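Local coordinates for DUF871 domain-containing protein (PDB 2P0O) that is of unproven function but is probably a 6-phospho-N-acetylmuramidase that joins a TIM barrel to a smaller C-terminal domain, probably cyclophilin-like, at residues 250-255 with 293-298; 303-308 with 334-339. All blocks are in the same frame, centred on the assembly; numbering follows the deposited sequence.

Contact 1 (250-255 with 293-298)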
ATOM      1  N   SER A 250     -15.325   7.847  23.931  1.00 46.20           N
ATOM      2  CA  SER A 250     -15.619   7.209  25.206  1.00 46.35           C
ATOM      3  C   SER A 250     -15.726   8.226  26.310  1.00 46.69           C
ATOM      4  O   SER A 250     -15.131   9.298  26.250  1.00 46.39           O
ATOM      5  CB  SER A 250     -14.536   6.198  25.575  1.00 47.32           C
ATOM      6  OG  SER A 250     -14.690   5.774  26.922  1.00 47.47           O
ATOM      7  N   GLU A 251     -16.488   7.872  27.337  1.00 47.32           N
ATOM      8  CA  GLU A 251     -16.704   8.750  28.469  1.00 47.49           C
ATOM      9  C   GLU A 251     -15.728   8.369  29.573  1.00 47.06           C
ATOM     10  O   GLU A 251     -15.668   8.990  30.630  1.00 46.17           O
ATOM     11  CB  GLU A 251     -18.150   8.625  28.948  1.00 47.97           C
ATOM     12  CG  GLU A 251     -19.180   9.040  27.899  1.00 51.01           C
ATOM     13  CD  GLU A 251     -19.444  10.535  27.898  1.00 54.94           C
ATOM     14  OE1 GLU A 251     -20.317  11.009  28.688  1.00 56.10           O
ATOM     15  OE2 GLU A 251     -18.786  11.234  27.087  1.00 56.33           O
ATOM     16  N   SER A 252     -14.943   7.336  29.310  1.00 46.85           N
ATOM     17  CA  SER A 252     -14.026   6.821  30.311  1.00 47.00           C
ATOM     18  C   SER A 252     -13.143   7.910  30.948  1.00 47.65           C
ATOM     19  O   SER A 252     -12.650   8.809  30.250  1.00 47.92           O
ATOM     20  CB  SER A 252     -13.148   5.751  29.670  1.00 45.87           C
ATOM     21  OG  SER A 252     -12.213   5.305  30.597  1.00 44.42           O
ATOM     22  N   ARG A 253     -12.934   7.809  32.259  1.00 48.37           N
ATOM     23  CA  ARG A 253     -11.928   8.610  32.966  1.00 49.44           C
ATOM     24  C   ARG A 253     -10.496   8.270  32.518  1.00 49.06           C
ATOM     25  O   ARG A 253      -9.568   9.030  32.784  1.00 49.35           O
ATOM     26  CB  ARG A 253     -12.047   8.400  34.480  1.00 50.61           C
ATOM     27  CG  ARG A 253     -10.763   8.752  35.300  1.00 55.37           C
ATOM     28  CD  ARG A 253     -10.901   8.621  36.839  1.00 60.55           C
ATOM     29  NE  ARG A 253     -12.119   9.276  37.313  1.00 64.11           N
ATOM     30  CZ  ARG A 253     -13.262   8.630  37.534  1.00 66.62           C
ATOM     31  NH1 ARG A 253     -14.339   9.306  37.935  1.00 67.06           N
ATOM     32  NH2 ARG A 253     -13.324   7.303  37.348  1.00 67.34           N
ATOM     33  N   TYR A 254     -10.320   7.144  31.842  1.00 47.62           N
ATOM     34  CA  TYR A 254      -8.987   6.699  31.471  1.00 47.75           C
ATOM     35  C   TYR A 254      -8.677   6.894  30.004  1.00 47.98           C
ATOM     36  O   TYR A 254      -7.644   6.412  29.516  1.00 48.72           O
ATOM     37  CB  TYR A 254      -8.763   5.252  31.919  1.00 46.89           C
ATOM     38  CG  TYR A 254      -9.056   5.135  33.381  1.00 47.48           C
ATOM     39  CD1 TYR A 254      -8.274   5.827  34.318  1.00 48.37           C
ATOM     40  CD2 TYR A 254     -10.163   4.426  33.837  1.00 46.07           C
ATOM     41  CE1 TYR A 254      -8.560   5.770  35.688  1.00 48.45           C
ATOM     42  CE2 TYR A 254     -10.458   4.365  35.210  1.00 47.49           C
ATOM     43  CZ  TYR A 254      -9.653   5.037  36.120  1.00 47.14           C
ATOM     44  OH  TYR A 254      -9.930   4.984  37.460  1.00 47.80           O
ATOM     45  N   LEU A 255      -9.551   7.612  29.306  1.00 48.12           N
ATOM     46  CA  LEU A 255      -9.363   7.830  27.879  1.00 48.17           C
ATOM     47  C   LEU A 255      -8.046   8.558  27.574  1.00 48.85           C
ATOM     48  O   LEU A 255      -7.310   8.148  26.671  1.00 47.75           O
ATOM     49  CB  LEU A 255     -10.562   8.548  27.243  1.00 47.26           C
ATOM     50  CG  LEU A 255     -10.523   8.772  25.715  1.00 46.47           C
ATOM     51  CD1 LEU A 255     -10.415   7.500  24.900  1.00 44.42           C
ATOM     52  CD2 LEU A 255     -11.712   9.622  25.215  1.00 47.33           C
ATOM     53  N   GLU A 293      -9.103   2.822  39.353  1.00 51.82           N
ATOM     54  CA  GLU A 293     -10.277   2.225  39.969  1.00 51.75           C
ATOM     55  C   GLU A 293     -11.010   1.346  38.974  1.00 50.98           C
ATOM     56  O   GLU A 293     -10.927   1.552  37.764  1.00 50.67           O
ATOM     57  CB  GLU A 293     -11.213   3.324  40.455  1.00 52.24           C
ATOM     58  CG  GLU A 293     -10.485   4.494  41.119  1.00 56.50           C
ATOM     59  CD  GLU A 293     -10.290   4.321  42.624  1.00 61.33           C
ATOM     60  OE1 GLU A 293      -9.785   3.263  43.064  1.00 63.74           O
ATOM     61  OE2 GLU A 293     -10.639   5.256  43.380  1.00 63.72           O
ATOM     62  N   SER A 294     -11.726   0.362  39.488  1.00 50.70           N
ATOM     63  CA  SER A 294     -12.687  -0.399  38.694  1.00 51.27           C
ATOM     64  C   SER A 294     -13.711   0.523  38.001  1.00 50.81           C
ATOM     65  O   SER A 294     -14.346   1.351  38.663  1.00 50.78           O
ATOM     66  CB  SER A 294     -13.427  -1.364  39.618  1.00 51.41           C
ATOM     67  OG  SER A 294     -14.196  -2.281  38.872  1.00 54.00           O
ATOM     68  N   GLU A 295     -13.875   0.397  36.684  1.00 50.35           N
ATOM     69  CA  GLU A 295     -14.842   1.259  35.972  1.00 50.04           C
ATOM     70  C   GLU A 295     -15.868   0.393  35.221  1.00 49.74           C
ATOM     71  O   GLU A 295     -16.781  -0.146  35.855  1.00 50.07           O
ATOM     72  CB  GLU A 295     -14.119   2.278  35.088  1.00 49.87           C
ATOM     73  CG  GLU A 295     -14.980   3.395  34.574  1.00 50.99           C
ATOM     74  CD  GLU A 295     -14.240   4.347  33.639  1.00 53.60           C
ATOM     75  OE1 GLU A 295     -13.677   3.881  32.619  1.00 53.88           O
ATOM     76  OE2 GLU A 295     -14.237   5.574  33.915  1.00 54.97           O
ATOM     77  N   GLN A 296     -15.727   0.249  33.901  1.00 49.17           N
ATOM     78  CA  GLN A 296     -16.449  -0.768  33.147  1.00 48.79           C
ATOM     79  C   GLN A 296     -15.489  -1.904  32.817  1.00 49.38           C
ATOM     80  O   GLN A 296     -14.370  -1.659  32.355  1.00 49.97           O
ATOM     81  CB  GLN A 296     -16.974  -0.188  31.841  1.00 48.98           C
ATOM     82  CG  GLN A 296     -18.259   0.584  32.007  1.00 48.92           C
ATOM     83  CD  GLN A 296     -18.703   1.298  30.739  1.00 50.78           C
ATOM     84  OE1 GLN A 296     -18.375   0.888  29.624  1.00 53.07           O
ATOM     85  NE2 GLN A 296     -19.451   2.379  30.910  1.00 47.88           N
ATOM     86  N   THR A 297     -15.927  -3.135  33.033  1.00 48.99           N
ATOM     87  CA  THR A 297     -15.121  -4.300  32.728  1.00 49.98           C
ATOM     88  C   THR A 297     -15.952  -5.243  31.860  1.00 49.97           C
ATOM     89  O   THR A 297     -16.412  -6.276  32.330  1.00 50.37           O
ATOM     90  CB  THR A 297     -14.639  -5.019  34.013  1.00 49.47           C
ATOM     91  OG1 THR A 297     -15.769  -5.525  34.728  1.00 50.65           O
ATOM     92  CG2 THR A 297     -13.898  -4.049  34.920  1.00 50.98           C
ATOM     93  N   GLU A 298     -16.143  -4.870  30.594  1.00 49.71           N
ATOM     94  CA  GLU A 298     -16.979  -5.639  29.670  1.00 49.31           C
ATOM     95  C   GLU A 298     -16.161  -6.595  28.797  1.00 48.36           C
ATOM     96  O   GLU A 298     -14.932  -6.608  28.868  1.00 47.34           O
ATOM     97  CB  GLU A 298     -17.791  -4.679  28.803  1.00 49.63           C
ATOM     98  CG  GLU A 298     -18.577  -3.714  29.631  1.00 53.06           C
ATOM     99  CD  GLU A 298     -19.786  -4.376  30.277  1.00 58.17           C
ATOM    100  OE1 GLU A 298     -20.841  -4.414  29.604  1.00 61.76           O
ATOM    101  OE2 GLU A 298     -19.695  -4.849  31.441  1.00 59.95           O
TER
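The backbones of 250-255 and 293-298 are both irregular and stay apart, the nearest CA pair being Ser252 and Glu295 at 8.0 Å, so side chains must bridge the gap. A type I turn from Ser252 to Leu255 shapes the first segment, and Tyr254 is the N-cap of helix 255-258. Glu295 does most of the bridging. Its CG is anti to the backbone N (chi1 -166°) and the chain runs on extended, delivering the carboxylate to the turn. Both oxygens bind there through syn lone pairs: Ser252 OG donates to Glu295 OE1 at 2.9 Å, and the amide N of Arg253 donates to Glu295 OE2 at 3.1 Å, nearly straight at 167°. This two-point grip fixes the rotation of the carboxylate. Ser252 OG also accepts from Tyr254 N at 2.9 Å, an ST turn, so the hydroxyl that holds Glu295 braces its own turn as well. Arg253 NH2 makes only a long salt bridge, 4.0 Å, to Glu295 OE2, which lies well out of the guanidinium plane, so charge alone links them; Arg253 CG instead rests over one face of the Tyr254 ring, toward the rim. Tyr254 slides past Glu295 in the opposite direction, with Tyr254 CD2 3.8 Å from Glu295 OE1 and Tyr254 OH accepting from Glu293 N at 3.0 Å with a bent N-H angle of 139°. This second polar link holds the phenol tip against the other loop. The contact lies at the surface, between the loop that follows strand 242-247 and the one that leads to strand 304-308. Asn333 of strand 332-337 bonds Glu293 O and Glu295 N through its side chain, while Tyr254 packs on Asn333 and Ile335 of that strand.

Contact 2 (303-308 with 334-339); sequences GTVTID and TITRII
A classic beta bulge interrupts the antiparallel pairing of strands 304-308 and 332-337 in an antiparallel sheet of the C-terminal domain, whose family is grouped with cyclophilin-like folds; 332-337 is an outermost strand of that sheet within the chain. The short segments run at 155° to each other, and Ile335 and Thr336 both face Val305. Val305 O accepts from Ile335 N at 2.8 Å, almost along the C=O axis, and more weakly from Thr336 N at 3.4 Å, which places two amides on one carbonyl. Val305 N returns a bond to Thr336 O at 2.8 Å. Beyond the bulge Thr304 pairs with Arg337, and Ile338 N closes the ladder on Gly303 O at 2.9 Å, with the donor above the carbonyl plane. Gly303 has a positive phi, 103°, a backbone shape that glycine takes without strain.

Val305 and Thr336 lie side by side on one face, pointing the same way, with Val305 CB 4.0 Å from Thr336 CG2. That methyl occupies the crowded position between backbone N and carbonyl carbon, while Thr336 OG1, anti to N, bonds Ala248 O. Helix 255-258 covers this side, Ile258 touching Val305 and Leu255 touching Thr336. On the opposite face Thr304 and Thr334 cross obliquely and meet by their CG2 methyls; Thr304 OG1 is bound to Pro301 O. Arg337 extends from CG to NE past Thr304, the aliphatic CG and CD nearest its hydroxyl, and its NH2 bonds Val302 O. At the bulge, Ile335 turns its CB toward the partner strand. With CG1 beside the backbone N (chi1 -48°), the side chain crosses Ile307 obliquely, bringing Ile335 CD1 to 3.5 Å from Ile307 CG2, tighter than a usual carbon contact.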
ATOM      1  N   GLY A 303      -9.742  -5.407  19.108  1.00 46.16           N
ATOM      2  CA  GLY A 303      -9.566  -3.955  18.959  1.00 46.31           C
ATOM      3  C   GLY A 303      -9.838  -3.197  20.233  1.00 46.18           C
ATOM      4  O   GLY A 303      -9.585  -2.013  20.297  1.00 47.37           O
ATOM      5  N   THR A 304     -10.343  -3.891  21.253  1.00 46.99           N
ATOM      6  CA  THR A 304     -10.658  -3.287  22.537  1.00 46.57           C
ATOM      7  C   THR A 304      -9.408  -2.753  23.239  1.00 46.46           C
ATOM      8  O   THR A 304      -8.410  -3.475  23.407  1.00 47.64           O
ATOM      9  CB  THR A 304     -11.521  -4.233  23.449  1.00 47.40           C
ATOM     10  OG1 THR A 304     -12.793  -4.503  22.811  1.00 46.92           O
ATOM     11  CG2 THR A 304     -11.825  -3.578  24.806  1.00 46.51           C
ATOM     12  N   VAL A 305      -9.463  -1.476  23.608  1.00 45.15           N
ATOM     13  CA  VAL A 305      -8.411  -0.833  24.403  1.00 44.30           C
ATOM     14  C   VAL A 305      -8.762  -0.870  25.878  1.00 45.00           C
ATOM     15  O   VAL A 305      -9.832  -0.391  26.309  1.00 44.03           O
ATOM     16  CB  VAL A 305      -8.206   0.638  23.972  1.00 44.87           C
ATOM     17  CG1 VAL A 305      -6.991   1.249  24.662  1.00 42.19           C
ATOM     18  CG2 VAL A 305      -8.093   0.737  22.451  1.00 42.68           C
ATOM     19  N   THR A 306      -7.838  -1.416  26.663  1.00 45.05           N
ATOM     20  CA  THR A 306      -8.080  -1.717  28.071  1.00 45.80           C
ATOM     21  C   THR A 306      -6.978  -1.173  28.964  1.00 45.20           C
ATOM     22  O   THR A 306      -5.833  -0.957  28.518  1.00 45.42           O
ATOM     23  CB  THR A 306      -8.173  -3.271  28.330  1.00 45.61           C
ATOM     24  OG1 THR A 306      -6.877  -3.858  28.203  1.00 50.42           O
ATOM     25  CG2 THR A 306      -9.062  -3.951  27.326  1.00 46.67           C
ATOM     26  N   ILE A 307      -7.319  -0.967  30.233  1.00 44.12           N
ATOM     27  CA  ILE A 307      -6.325  -0.647  31.245  1.00 43.78           C
ATOM     28  C   ILE A 307      -6.582  -1.529  32.462  1.00 44.45           C
ATOM     29  O   ILE A 307      -7.737  -1.661  32.918  1.00 44.40           O
ATOM     30  CB  ILE A 307      -6.295   0.900  31.593  1.00 43.93           C
ATOM     31  CG1 ILE A 307      -5.107   1.243  32.484  1.00 42.71           C
ATOM     32  CG2 ILE A 307      -7.616   1.391  32.243  1.00 43.58           C
ATOM     33  CD1 ILE A 307      -4.806   2.734  32.542  1.00 42.51           C
ATOM     34  N   ASP A 308      -5.523  -2.152  32.977  1.00 44.72           N
ATOM     35  CA  ASP A 308      -5.656  -2.998  34.159  1.00 45.54           C
ATOM     36  C   ASP A 308      -5.992  -2.154  35.389  1.00 45.71           C
ATOM     37  O   ASP A 308      -5.331  -1.140  35.644  1.00 45.29           O
ATOM     38  CB  ASP A 308      -4.381  -3.795  34.390  1.00 46.39           C
ATOM     39  CG  ASP A 308      -4.240  -4.986  33.448  1.00 48.60           C
ATOM     40  OD1 ASP A 308      -5.111  -5.187  32.549  1.00 51.57           O
ATOM     41  OD2 ASP A 308      -3.265  -5.756  33.633  1.00 51.53           O
ATOM     42  N   THR A 334     -12.460  -1.633  30.384  1.00 42.71           N
ATOM     43  CA  THR A 334     -12.556  -1.479  28.938  1.00 43.00           C
ATOM     44  C   THR A 334     -12.802  -0.010  28.672  1.00 42.90           C
ATOM     45  O   THR A 334     -13.751   0.558  29.212  1.00 41.75           O
ATOM     46  CB  THR A 334     -13.703  -2.330  28.361  1.00 43.19           C
ATOM     47  OG1 THR A 334     -14.848  -2.182  29.216  1.00 44.39           O
ATOM     48  CG2 THR A 334     -13.307  -3.801  28.354  1.00 41.20           C
ATOM     49  N   ILE A 335     -11.945   0.604  27.858  1.00 43.09           N
ATOM     50  CA  ILE A 335     -11.938   2.072  27.709  1.00 43.24           C
ATOM     51  C   ILE A 335     -12.578   2.479  26.404  1.00 43.92           C
ATOM     52  O   ILE A 335     -13.467   3.308  26.373  1.00 44.22           O
ATOM     53  CB  ILE A 335     -10.486   2.669  27.700  1.00 43.73           C
ATOM     54  CG1 ILE A 335      -9.623   2.110  28.846  1.00 42.11           C
ATOM     55  CG2 ILE A 335     -10.532   4.225  27.689  1.00 42.30           C
ATOM     56  CD1 ILE A 335     -10.270   2.299  30.197  1.00 47.28           C
ATOM     57  N   THR A 336     -12.086   1.926  25.307  1.00 43.84           N
ATOM     58  CA  THR A 336     -12.655   2.244  24.010  1.00 43.92           C
ATOM     59  C   THR A 336     -12.252   1.101  23.081  1.00 44.48           C
ATOM     60  O   THR A 336     -11.731   0.081  23.554  1.00 44.39           O
ATOM     61  CB  THR A 336     -12.202   3.655  23.513  1.00 43.47           C
ATOM     62  OG1 THR A 336     -12.692   3.879  22.205  1.00 44.23           O
ATOM     63  CG2 THR A 336     -10.676   3.792  23.464  1.00 41.62           C
ATOM     64  N   ARG A 337     -12.474   1.286  21.782  1.00 45.34           N
ATOM     65  CA  ARG A 337     -12.189   0.283  20.779  1.00 45.94           C
ATOM     66  C   ARG A 337     -11.609   0.921  19.520  1.00 45.91           C
ATOM     67  O   ARG A 337     -12.098   1.960  19.094  1.00 46.53           O
ATOM     68  CB  ARG A 337     -13.484  -0.443  20.415  1.00 45.99           C
ATOM     69  CG  ARG A 337     -13.217  -1.785  19.714  1.00 47.95           C
ATOM     70  CD  ARG A 337     -14.469  -2.629  19.576  1.00 47.56           C
ATOM     71  NE  ARG A 337     -14.124  -3.830  18.815  1.00 49.85           N
ATOM     72  CZ  ARG A 337     -14.989  -4.635  18.205  1.00 48.31           C
ATOM     73  NH1 ARG A 337     -16.307  -4.428  18.285  1.00 47.74           N
ATOM     74  NH2 ARG A 337     -14.519  -5.670  17.516  1.00 46.82           N
ATOM     75  N   ILE A 338     -10.594   0.292  18.912  1.00 44.49           N
ATOM     76  CA  ILE A 338     -10.118   0.703  17.595  1.00 43.55           C
ATOM     77  C   ILE A 338     -11.220   0.702  16.557  1.00 44.20           C
ATOM     78  O   ILE A 338     -11.980  -0.238  16.454  1.00 44.90           O
ATOM     79  CB  ILE A 338      -9.005  -0.259  17.035  1.00 44.34           C
ATOM     80  CG1 ILE A 338      -7.878  -0.457  18.073  1.00 40.56           C
ATOM     81  CG2 ILE A 338      -8.509   0.245  15.651  1.00 39.91           C
ATOM     82  CD1 ILE A 338      -7.092   0.839  18.395  1.00 41.46           C
ATOM     83  N   ILE A 339     -11.278   1.771  15.782  1.00 45.17           N
ATOM     84  CA  ILE A 339     -12.252   1.960  14.697  1.00 47.58           C
ATOM     85  C   ILE A 339     -12.198   0.779  13.725  1.00 47.30           C
ATOM     86  O   ILE A 339     -11.113   0.293  13.391  1.00 46.33           O
ATOM     87  CB  ILE A 339     -11.959   3.357  14.007  1.00 47.76           C
ATOM     88  CG1 ILE A 339     -12.464   4.498  14.902  1.00 49.96           C
ATOM     89  CG2 ILE A 339     -12.487   3.496  12.593  1.00 49.58           C
ATOM     90  CD1 ILE A 339     -13.752   4.228  15.621  1.00 47.16           C
TER

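How the contacts relate
From the N terminus, the chain leaves strand 242-247, forms the turn at 250-255, and meets itself again at 293-298, where contact 1 closes a loop containing helix 255-258 and strands 260-263 and 272-275. Contact 2 opens five residues later and closes a second loop, through strand 319-322, when 334-339 pairs with 303-308. The two loops therefore follow in series and neither nest nor cross. Their centres are nevertheless only about 9 Å apart, and strand 332-337 joins them: Gln296 O probably accepts from Thr334 N, Ser250 OG probably bonds Ile335 O, and Tyr254 CB packs on Ile335 CD1. Together they tie both surface loops to the strand's bulged region.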